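Local coordinates for carbohydrate binding family 6 (PDB 5A8C), which acts as an alpha-L-arabinofuranosidase of glycoside hydrolase family 43, a five-bladed beta-propeller enzyme that releases arabinofuranosyl units from its glycoside substrates, at residues Y29-Q34 / K80-H85; A206-E211 / K236-M241; Y214-N219 / M306-D311. All coordinates share one frame; numbering follows the deposited sequence. Where two conformers were deposited one is given.

Interaction 1: Y29-Q34 / K80-H85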
loop_
_atom_site.group_PDB
_atom_site.type_symbol
_atom_site.label_atom_id
_atom_site.label_comp_id
_atom_site.label_asym_id
_atom_site.label_seq_id
_atom_site.Cartn_x
_atom_site.Cartn_y
_atom_site.Cartn_z
ATOM N N TYR A 29 17.357 8.197 10.146
ATOM C CA TYR A 29 16.816 6.859 10.172
ATOM C C TYR A 29 16.618 6.452 11.629
ATOM O O TYR A 29 17.581 6.470 12.401
ATOM C CB TYR A 29 17.784 5.895 9.524
ATOM C CG TYR A 29 17.312 4.459 9.636
ATOM C CD1 TYR A 29 16.359 3.935 8.786
ATOM C CD2 TYR A 29 17.827 3.588 10.576
ATOM C CE1 TYR A 29 15.929 2.634 8.878
ATOM C CE2 TYR A 29 17.415 2.286 10.659
ATOM C CZ TYR A 29 16.476 1.790 9.799
ATOM O OH TYR A 29 16.074 0.500 9.842
ATOM N N PRO A 30 15.422 6.052 12.025
ATOM C CA PRO A 30 14.192 6.007 11.231
ATOM C C PRO A 30 13.654 7.423 10.936
ATOM O O PRO A 30 13.972 8.377 11.636
ATOM C CB PRO A 30 13.252 5.208 12.097
ATOM C CG PRO A 30 13.742 5.422 13.464
ATOM C CD PRO A 30 15.207 5.554 13.383
ATOM N N ILE A 31 12.844 7.543 9.885
ATOM C CA ILE A 31 12.339 8.845 9.500
ATOM C C ILE A 31 11.248 9.385 10.393
ATOM O O ILE A 31 11.065 10.604 10.472
ATOM C CB ILE A 31 11.895 8.904 8.004
ATOM C CG1 ILE A 31 10.677 8.025 7.709
ATOM C CG2 ILE A 31 13.055 8.588 7.077
ATOM C CD1 ILE A 31 10.135 8.211 6.312
ATOM N N PHE A 32 10.485 8.506 11.049
ATOM C CA PHE A 32 9.291 8.906 11.804
ATOM C C PHE A 32 9.021 7.918 12.899
ATOM O O PHE A 32 8.714 6.747 12.622
ATOM C CB PHE A 32 8.073 9.008 10.873
ATOM C CG PHE A 32 6.830 9.435 11.574
ATOM C CD1 PHE A 32 6.681 10.742 12.050
ATOM C CD2 PHE A 32 5.800 8.543 11.796
ATOM C CE1 PHE A 32 5.535 11.127 12.701
ATOM C CE2 PHE A 32 4.651 8.936 12.448
ATOM C CZ PHE A 32 4.504 10.233 12.901
ATOM N N SER A 33 9.105 8.364 14.135
ATOM C CA SER A 33 8.921 7.450 15.273
ATOM C C SER A 33 7.852 7.883 16.246
ATOM O O SER A 33 7.686 7.230 17.268
ATOM C CB SER A 33 10.231 7.234 16.047
ATOM O OG SER A 33 10.670 8.466 16.518
ATOM N N GLN A 34 7.124 8.957 15.940
ATOM C CA GLN A 34 6.163 9.472 16.926
ATOM C C GLN A 34 5.101 8.469 17.307
ATOM O O GLN A 34 4.719 8.359 18.472
ATOM C CB GLN A 34 5.499 10.725 16.424
ATOM C CG GLN A 34 6.429 11.855 16.169
ATOM C CD GLN A 34 7.148 12.297 17.442
ATOM O OE1 GLN A 34 6.486 12.554 18.473
ATOM N NE2 GLN A 34 8.483 12.296 17.426
ATOM N N LYS A 80 14.292 15.203 4.010
ATOM C CA LYS A 80 15.051 15.395 5.236
ATOM C C LYS A 80 14.144 15.702 6.402
ATOM O O LYS A 80 14.323 15.095 7.502
ATOM C CB LYS A 80 16.139 16.440 5.051
ATOM C CG LYS A 80 17.184 16.109 3.984
ATOM C CD LYS A 80 18.201 17.229 3.730
ATOM C CE LYS A 80 19.075 16.921 2.518
ATOM N NZ LYS A 80 18.283 16.851 1.245
ATOM N N ASN A 81 13.273 16.696 6.259
ATOM C CA ASN A 81 12.352 17.126 7.296
ATOM C C ASN A 81 11.011 16.513 6.967
ATOM O O ASN A 81 10.459 16.829 5.903
ATOM C CB ASN A 81 12.289 18.676 7.378
ATOM C CG ASN A 81 11.593 19.156 8.665
ATOM O OD1 ASN A 81 10.674 18.556 9.143
ATOM N ND2 ASN A 81 12.034 20.283 9.209
ATOM N N TRP A 82 10.507 15.682 7.860
ATOM C CA TRP A 82 9.209 15.063 7.713
ATOM C C TRP A 82 8.211 15.741 8.624
ATOM O O TRP A 82 8.433 15.805 9.852
ATOM C CB TRP A 82 9.305 13.550 8.009
ATOM C CG TRP A 82 10.132 12.827 6.991
ATOM C CD1 TRP A 82 11.452 12.588 7.024
ATOM C CD2 TRP A 82 9.675 12.321 5.727
ATOM N NE1 TRP A 82 11.867 11.983 5.877
ATOM C CE2 TRP A 82 10.779 11.759 5.071
ATOM C CE3 TRP A 82 8.408 12.228 5.114
ATOM C CZ2 TRP A 82 10.675 11.130 3.802
ATOM C CZ3 TRP A 82 8.306 11.621 3.869
ATOM C CH2 TRP A 82 9.438 11.082 3.246
ATOM N N THR A 83 7.138 16.253 8.078
ATOM C CA THR A 83 6.067 16.853 8.846
ATOM C C THR A 83 5.018 15.827 9.171
ATOM O O THR A 83 4.594 15.051 8.310
ATOM C CB THR A 83 5.430 17.996 8.044
ATOM O OG1 THR A 83 6.454 18.951 7.731
ATOM C CG2 THR A 83 4.310 18.646 8.778
ATOM N N ASP A 84 4.594 15.789 10.423
ATOM C CA ASP A 84 3.537 14.909 10.900
ATOM C C ASP A 84 2.220 15.572 10.707
ATOM O O ASP A 84 1.929 16.586 11.335
ATOM C CB ASP A 84 3.815 14.633 12.370
ATOM C CG ASP A 84 2.854 13.666 13.021
ATOM O OD1 ASP A 84 1.966 13.111 12.343
ATOM O OD2 ASP A 84 3.029 13.421 14.251
ATOM N N HIS A 85 1.347 14.984 9.863
ATOM C CA HIS A 85 0.003 15.498 9.652
ATOM C C HIS A 85 -1.052 14.798 10.485
ATOM O O HIS A 85 -2.263 15.032 10.296
ATOM C CB HIS A 85 -0.357 15.456 8.181
ATOM C CG HIS A 85 0.600 16.201 7.309
ATOM N ND1 HIS A 85 0.757 17.566 7.363
ATOM C CD2 HIS A 85 1.489 15.773 6.397
ATOM C CE1 HIS A 85 1.649 17.919 6.453
ATOM N NE2 HIS A 85 2.137 16.861 5.860
#
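I31 lies over one face of the W82 indole, and next along the chain F32 meets D84; these two pairs join the N-terminal segment 29-34 to residues 80-85 almost entirely by side chains. The isoleucine covers both rings of the indole. Its CB sits 3.7 Å from W82 NE1, above the five-membered ring, while CD1 stands 4.0 Å from the centroid of the six-membered ring and only 18° off its normal, a CH-pi contact. The torsions explain this reach: CG1 is placed between the backbone N and the carbonyl carbon (chi1 67°), and the chain then runs on extended to CD1. A branched aliphatic residue suits the place, because CB, CG2 and CD1 can all rest on one flat surface.

In the second pair the phenyl ring and the carboxylate cross, their planes 75° apart, with F32 CE1 3.7 Å from D84 CG. D84 OD2 lies beside the CE1 and CZ atoms of the ring, where the weakly positive ring hydrogens probably favour an anionic oxygen. Q34 adds a looser touch, its CG 4.2 Å from D84 OD2.

The carboxylate owes its position to stronger partners: OD2 forms a salt bridge with R35 and OD1 accepts a hydrogen bond from the backbone N of G86. In the next shell, F32 and W82 both touch I74 of strand 70-76, and W82 also touches I51, so the indole bridges the propeller blade formed by strands 36-45 to 83-90 and the incoming chain.

No hydrogen bond crosses between the two segments. Cohesion therefore depends on dispersion over the indole and on the fit of F32, while the charge of D84 is probably balanced mainly by R35.

Interaction 2: A206-E211 / K236-M241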
loop_
_atom_site.group_PDB
_atom_site.type_symbol
_atom_site.label_atom_id
_atom_site.label_comp_id
_atom_site.label_asym_id
_atom_site.label_seq_id
_atom_site.Cartn_x
_atom_site.Cartn_y
_atom_site.Cartn_z
ATOM N N ALA A 206 -0.091 -14.473 -9.518
ATOM C CA ALA A 206 1.336 -14.154 -9.329
ATOM C C ALA A 206 1.913 -15.189 -8.397
ATOM O O ALA A 206 1.289 -15.570 -7.414
ATOM C CB ALA A 206 1.537 -12.754 -8.712
ATOM N N PRO A 207 3.164 -15.623 -8.643
ATOM C CA PRO A 207 3.733 -16.677 -7.840
ATOM C C PRO A 207 3.756 -16.301 -6.355
ATOM O O PRO A 207 4.294 -15.257 -5.961
ATOM C CB PRO A 207 5.150 -16.819 -8.405
ATOM C CG PRO A 207 5.109 -16.280 -9.748
ATOM C CD PRO A 207 4.070 -15.231 -9.756
ATOM N N ARG A 208 3.215 -17.167 -5.519
ATOM C CA ARG A 208 3.305 -17.030 -4.091
ATOM C C ARG A 208 2.641 -15.741 -3.564
ATOM O O ARG A 208 3.019 -15.231 -2.505
ATOM C CB ARG A 208 4.769 -17.190 -3.620
ATOM C CG ARG A 208 5.284 -18.599 -3.918
ATOM C CD ARG A 208 6.807 -18.733 -3.903
ATOM N NE ARG A 208 7.429 -17.993 -4.994
ATOM C CZ ARG A 208 8.011 -16.808 -4.855
ATOM N NH1 ARG A 208 8.059 -16.173 -3.681
ATOM N NH2 ARG A 208 8.484 -16.238 -5.943
ATOM N N PHE A 209 1.681 -15.203 -4.291
ATOM C CA PHE A 209 1.049 -13.960 -3.862
ATOM C C PHE A 209 0.440 -14.093 -2.472
ATOM O O PHE A 209 -0.324 -15.048 -2.199
ATOM C CB PHE A 209 -0.086 -13.579 -4.860
ATOM C CG PHE A 209 -0.837 -12.359 -4.463
ATOM C CD1 PHE A 209 -0.262 -11.091 -4.601
ATOM C CD2 PHE A 209 -2.099 -12.442 -3.921
ATOM C CE1 PHE A 209 -0.954 -9.948 -4.221
ATOM C CE2 PHE A 209 -2.791 -11.314 -3.562
ATOM C CZ PHE A 209 -2.212 -10.064 -3.677
ATOM N N PHE A 210 0.694 -13.085 -1.626
ATOM C CA PHE A 210 0.196 -13.092 -0.265
ATOM C C PHE A 210 -0.630 -11.867 0.056
ATOM O O PHE A 210 -1.733 -11.995 0.590
ATOM C CB PHE A 210 1.381 -13.270 0.718
ATOM C CG PHE A 210 1.025 -13.603 2.113
ATOM C CD1 PHE A 210 0.445 -14.834 2.446
ATOM C CD2 PHE A 210 1.322 -12.716 3.144
ATOM C CE1 PHE A 210 0.191 -15.172 3.774
ATOM C CE2 PHE A 210 1.036 -13.026 4.483
ATOM C CZ PHE A 210 0.507 -14.256 4.774
ATOM N N GLU A 211 -0.076 -10.675 -0.173
ATOM C CA GLU A 211 -0.867 -9.463 0.099
ATOM C C GLU A 211 -0.156 -8.277 -0.609
ATOM O O GLU A 211 0.778 -8.501 -1.374
ATOM C CB GLU A 211 -1.099 -9.263 1.615
ATOM C CG GLU A 211 0.194 -9.110 2.322
ATOM C CD GLU A 211 0.157 -9.355 3.894
ATOM O OE1 GLU A 211 -0.908 -9.357 4.583
ATOM O OE2 GLU A 211 1.308 -9.334 4.400
ATOM N N LYS A 236 8.843 -11.472 0.862
ATOM C CA LYS A 236 9.621 -10.494 0.101
ATOM C C LYS A 236 8.690 -9.681 -0.764
ATOM O O LYS A 236 7.598 -10.174 -1.134
ATOM C CB LYS A 236 10.724 -11.147 -0.697
ATOM C CG LYS A 236 11.761 -11.874 0.138
ATOM C CD LYS A 236 12.922 -12.434 -0.615
ATOM C CE LYS A 236 13.933 -13.130 0.285
ATOM N NZ LYS A 236 15.079 -13.699 -0.471
ATOM N N ILE A 237 9.113 -8.519 -1.193
ATOM C CA ILE A 237 8.398 -7.749 -2.205
ATOM C C ILE A 237 8.923 -8.215 -3.559
ATOM O O ILE A 237 10.120 -8.072 -3.845
ATOM C CB ILE A 237 8.565 -6.240 -2.034
ATOM C CG1 ILE A 237 8.227 -5.768 -0.636
ATOM C CG2 ILE A 237 7.744 -5.520 -3.107
ATOM C CD1 ILE A 237 6.842 -6.167 -0.107
ATOM N N GLU A 238 8.033 -8.812 -4.335
ATOM C CA GLU A 238 8.373 -9.407 -5.624
ATOM C C GLU A 238 7.517 -8.777 -6.692
ATOM O O GLU A 238 6.641 -7.959 -6.410
ATOM C CB GLU A 238 8.250 -10.920 -5.559
ATOM C CG GLU A 238 8.963 -11.469 -4.312
ATOM C CD GLU A 238 9.195 -12.963 -4.257
ATOM O OE1 GLU A 238 9.429 -13.584 -5.321
ATOM O OE2 GLU A 238 9.200 -13.518 -3.163
ATOM N N TYR A 239 7.803 -9.083 -7.978
ATOM C CA TYR A 239 7.078 -8.391 -9.026
ATOM C C TYR A 239 7.085 -9.149 -10.339
ATOM O O TYR A 239 7.897 -10.037 -10.599
ATOM C CB TYR A 239 7.601 -6.951 -9.237
ATOM C CG TYR A 239 8.890 -6.839 -10.029
ATOM C CD1 TYR A 239 10.089 -7.365 -9.526
ATOM C CD2 TYR A 239 8.932 -6.234 -11.259
ATOM C CE1 TYR A 239 11.254 -7.285 -10.246
ATOM C CE2 TYR A 239 10.104 -6.142 -12.001
ATOM C CZ TYR A 239 11.271 -6.644 -11.458
ATOM O OH TYR A 239 12.411 -6.586 -12.233
ATOM N N MET A 240 6.138 -8.691 -11.164
ATOM C CA MET A 240 5.942 -9.132 -12.537
ATOM C C MET A 240 5.849 -7.932 -13.451
ATOM O O MET A 240 5.472 -6.842 -12.998
ATOM C CB MET A 240 4.661 -9.940 -12.685
ATOM C CG MET A 240 4.437 -11.041 -11.676
ATOM S SD MET A 240 2.999 -12.071 -12.029
ATOM C CE MET A 240 1.679 -10.986 -11.901
ATOM N N MET A 241 6.097 -8.124 -14.740
ATOM C CA MET A 241 5.965 -7.074 -15.742
ATOM C C MET A 241 5.077 -7.536 -16.874
ATOM O O MET A 241 5.057 -8.736 -17.223
ATOM C CB MET A 241 7.329 -6.685 -16.326
ATOM C CG MET A 241 8.204 -5.950 -15.335
ATOM S SD MET A 241 9.911 -5.720 -15.875
ATOM C CE MET A 241 9.663 -4.550 -17.180
#
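A type II beta turn from A206 to F209, closed by the bond from F209 N to A206 O (3.2 Å), brings its corner against strand 237-241, A206 and M240 having the nearest CA atoms at 7.5 Å. P207 fits the second position of the turn, where its ring restricts phi, and R208 takes the third, left-handed place, one more often filled by glycine or asparagine; its side chain heads toward the strand.

There the two terminal nitrogens of R208 pair with the two oxygens of E238, one each. NH1 donates to OE2 at 2.9 Å, nearly straight at 169°, and NH2 donates to OE1, also at 2.9 Å. Both oxygens lie in the guanidinium plane, yet the carboxylate is turned by 36° from it; NH2 meets OE1 on the syn side but out of the carboxylate plane, and NH1 meets OE2 from above that plane. The arginine chain is bent at chi3 (-67°), which turns its end to face the acid.

Further along the strand, M240 supplies the apolar half. Its bend at chi3 sets CE 3.6 Å from A206 CB, and its SD lies 4.0 Å from P207 CD. The short methyl of A206 lets the thioether come up close, while F224 touches M240 from strand 221-228.

E238 is buried, and more than the arginine holds it: Y251 OH bonds to OE1 and S228 OG to OE2. With each oxygen bonded to two partners and a guanidinium beside it, the carboxylate is probably stabilised as the anion, so the salt bridge probably joins the turn to the sheet with the buried acid's charge largely compensated.

Interaction 3: Y214-N219 / M306-D311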
loop_
_atom_site.group_PDB
_atom_site.type_symbol
_atom_site.label_atom_id
_atom_site.label_comp_id
_atom_site.label_asym_id
_atom_site.label_seq_id
_atom_site.Cartn_x
_atom_site.Cartn_y
_atom_site.Cartn_z
ATOM N N TYR A 214 0.119 -4.071 -5.860
ATOM C CA TYR A 214 0.504 -2.702 -6.209
ATOM C C TYR A 214 0.773 -2.640 -7.696
ATOM O O TYR A 214 1.371 -3.558 -8.269
ATOM C CB TYR A 214 1.752 -2.270 -5.406
ATOM C CG TYR A 214 2.025 -0.802 -5.428
ATOM C CD1 TYR A 214 1.442 0.030 -4.509
ATOM C CD2 TYR A 214 2.814 -0.258 -6.418
ATOM C CE1 TYR A 214 1.717 1.411 -4.533
ATOM C CE2 TYR A 214 3.079 1.116 -6.463
ATOM C CZ TYR A 214 2.481 1.916 -5.530
ATOM O OH TYR A 214 2.760 3.282 -5.546
ATOM N N MET A 215 0.339 -1.562 -8.340
ATOM C CA MET A 215 0.583 -1.333 -9.754
ATOM C C MET A 215 1.209 0.023 -9.989
ATOM O O MET A 215 0.724 1.026 -9.447
ATOM C CB MET A 215 -0.743 -1.437 -10.509
ATOM C CG MET A 215 -0.687 -1.129 -12.009
ATOM S SD MET A 215 0.516 -2.065 -12.953
ATOM C CE MET A 215 0.004 -3.756 -12.578
ATOM N N HIS A 216 2.204 0.059 -10.863
ATOM C CA HIS A 216 2.716 1.331 -11.414
ATOM C C HIS A 216 3.158 1.080 -12.821
ATOM O O HIS A 216 3.397 -0.070 -13.232
ATOM C CB HIS A 216 3.795 1.979 -10.549
ATOM C CG HIS A 216 5.153 1.407 -10.731
ATOM N ND1 HIS A 216 5.613 0.260 -10.114
ATOM C CD2 HIS A 216 6.177 1.904 -11.491
ATOM C CE1 HIS A 216 6.870 0.087 -10.510
ATOM N NE2 HIS A 216 7.220 1.050 -11.345
ATOM N N LYS A 217 3.285 2.148 -13.596
ATOM C CA LYS A 217 3.673 2.069 -14.990
ATOM C C LYS A 217 4.911 2.894 -15.205
ATOM O O LYS A 217 5.059 3.974 -14.637
ATOM C CB LYS A 217 2.518 2.539 -15.913
ATOM C CG LYS A 217 2.684 2.256 -17.396
ATOM C CD LYS A 217 1.471 2.710 -18.170
ATOM C CE LYS A 217 1.510 2.273 -19.618
ATOM N NZ LYS A 217 0.285 2.705 -20.354
ATOM N N TYR A 218 5.826 2.405 -16.035
ATOM C CA TYR A 218 7.033 3.150 -16.354
ATOM C C TYR A 218 7.535 2.725 -17.717
ATOM O O TYR A 218 7.677 1.524 -17.986
ATOM C CB TYR A 218 8.140 2.896 -15.313
ATOM C CG TYR A 218 9.451 3.455 -15.678
ATOM C CD1 TYR A 218 9.649 4.845 -15.727
ATOM C CD2 TYR A 218 10.526 2.627 -15.953
ATOM C CE1 TYR A 218 10.869 5.384 -16.070
ATOM C CE2 TYR A 218 11.795 3.167 -16.258
ATOM C CZ TYR A 218 11.911 4.536 -16.298
ATOM O OH TYR A 218 13.166 5.085 -16.616
ATOM N N ASN A 219 7.772 3.698 -18.596
ATOM C CA ASN A 219 8.327 3.461 -19.918
ATOM C C ASN A 219 7.638 2.350 -20.672
ATOM O O ASN A 219 8.285 1.476 -21.252
ATOM C CB ASN A 219 9.845 3.205 -19.833
ATOM C CG ASN A 219 10.565 3.441 -21.141
ATOM O OD1 ASN A 219 10.145 4.262 -21.969
ATOM N ND2 ASN A 219 11.659 2.715 -21.348
ATOM N N MET A 306 15.212 3.420 -5.376
ATOM C CA MET A 306 15.010 2.288 -6.281
ATOM C C MET A 306 15.600 2.695 -7.636
ATOM O O MET A 306 15.412 3.840 -8.065
ATOM C CB MET A 306 13.513 2.011 -6.399
ATOM C CG MET A 306 13.162 0.697 -7.102
ATOM S SD MET A 306 11.432 0.559 -7.536
ATOM C CE MET A 306 11.433 1.334 -9.136
ATOM N N PHE A 307 16.174 1.727 -8.338
ATOM C CA PHE A 307 16.758 1.948 -9.635
ATOM C C PHE A 307 16.242 0.913 -10.620
ATOM O O PHE A 307 15.993 -0.239 -10.255
ATOM C CB PHE A 307 18.301 1.816 -9.533
ATOM C CG PHE A 307 18.912 2.735 -8.526
ATOM C CD1 PHE A 307 19.091 4.059 -8.824
ATOM C CD2 PHE A 307 19.203 2.318 -7.254
ATOM C CE1 PHE A 307 19.645 4.938 -7.897
ATOM C CE2 PHE A 307 19.742 3.177 -6.313
ATOM C CZ PHE A 307 19.941 4.463 -6.638
ATOM N N TYR A 308 16.171 1.337 -11.875
ATOM C CA TYR A 308 15.848 0.429 -12.999
ATOM C C TYR A 308 17.127 -0.012 -13.729
ATOM O O TYR A 308 18.049 0.781 -13.877
ATOM C CB TYR A 308 14.932 1.087 -14.027
ATOM C CG TYR A 308 13.576 1.394 -13.498
ATOM C CD1 TYR A 308 12.565 0.442 -13.529
ATOM C CD2 TYR A 308 13.252 2.638 -12.992
ATOM C CE1 TYR A 308 11.284 0.734 -13.056
ATOM C CE2 TYR A 308 11.998 2.954 -12.534
ATOM C CZ TYR A 308 11.018 1.980 -12.578
ATOM O OH TYR A 308 9.726 2.271 -12.124
ATOM N N ASN A 309 17.145 -1.248 -14.173
ATOM C CA ASN A 309 18.126 -1.726 -15.128
ATOM C C ASN A 309 17.768 -1.215 -16.509
ATOM O O ASN A 309 16.630 -0.787 -16.756
ATOM C CB ASN A 309 18.158 -3.258 -15.115
ATOM C CG ASN A 309 18.620 -3.824 -13.793
ATOM O OD1 ASN A 309 19.631 -3.380 -13.285
ATOM N ND2 ASN A 309 17.914 -4.800 -13.247
ATOM N N ALA A 310 18.721 -1.310 -17.423
ATOM C CA ALA A 310 18.490 -0.864 -18.778
ATOM C C ALA A 310 17.334 -1.579 -19.460
ATOM O O ALA A 310 16.644 -0.958 -20.278
ATOM C CB ALA A 310 19.729 -0.996 -19.661
ATOM N N ASP A 311 17.112 -2.860 -19.143
ATOM C CA ASP A 311 16.026 -3.634 -19.782
ATOM C C ASP A 311 14.646 -3.362 -19.127
ATOM O O ASP A 311 13.650 -4.014 -19.467
ATOM C CB ASP A 311 16.346 -5.138 -19.787
ATOM C CG ASP A 311 16.368 -5.774 -18.415
ATOM O OD1 ASP A 311 16.143 -5.063 -17.419
ATOM O OD2 ASP A 311 16.700 -6.983 -18.325
#
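Y308 meets strand 212-218 in two ways, its hydroxyl bonding to H216 while its ring lies against Y218. The stack is the tightly packed part. The two side chains run antiparallel to each other, ring over ring, with centroids 4.1 Å apart and planes 18° from parallel, and Y218 CD2 stands 3.4 Å above the centre of the Y308 ring, an offset stack. Tyrosine suits position 308 because the same ring that stacks also carries a hydroxyl that extends past Y218 to H216. Y308 OH lies at the edge of the H216 imidazole, 2.9 Å from NE2, in a somewhat bent hydrogen bond (147°) in which either atom could be the donor. H216 is buried; with CG between its backbone N and carbonyl carbon (chi1 81°), the ring is directed toward the tyrosine.

The other side is looser. Y218 stays partly exposed, and the strand gives way there to N219, an exposed residue whose CB lies 3.9 Å above the opposite face of the Y218 ring.

W278 of strand 277-284 packs edge-to-face with Y308 and also meets the H216 and Y218 rings, while Y223 of strand 221-228 stacks on H216. The contact thus joins strand 212-218, at the edge of its four-stranded sheet, to the loop that leaves strand 300-306.

In the fold
From the N terminus, interaction 1 comes first: it closes a loop of 45 residues, fastening the segment before strand 36-45 to strand 83-90, the other outer strand of the first sheet. Interactions 2 and 3 both open after interaction 1 has closed, and they cross each other, since 206-211 and 214-219 precede 236-241 and 306-311 in turn. Interaction 2 closes a short loop between the approach to the sheet of strands 212-218 to 250-256 and its third strand; interaction 3 closes a longer one, tying the same sheet to the chain after strand 300-306. Their centres are 15 Å apart, whereas interactions 1 and 2 lie on opposite sides of the chain's centre.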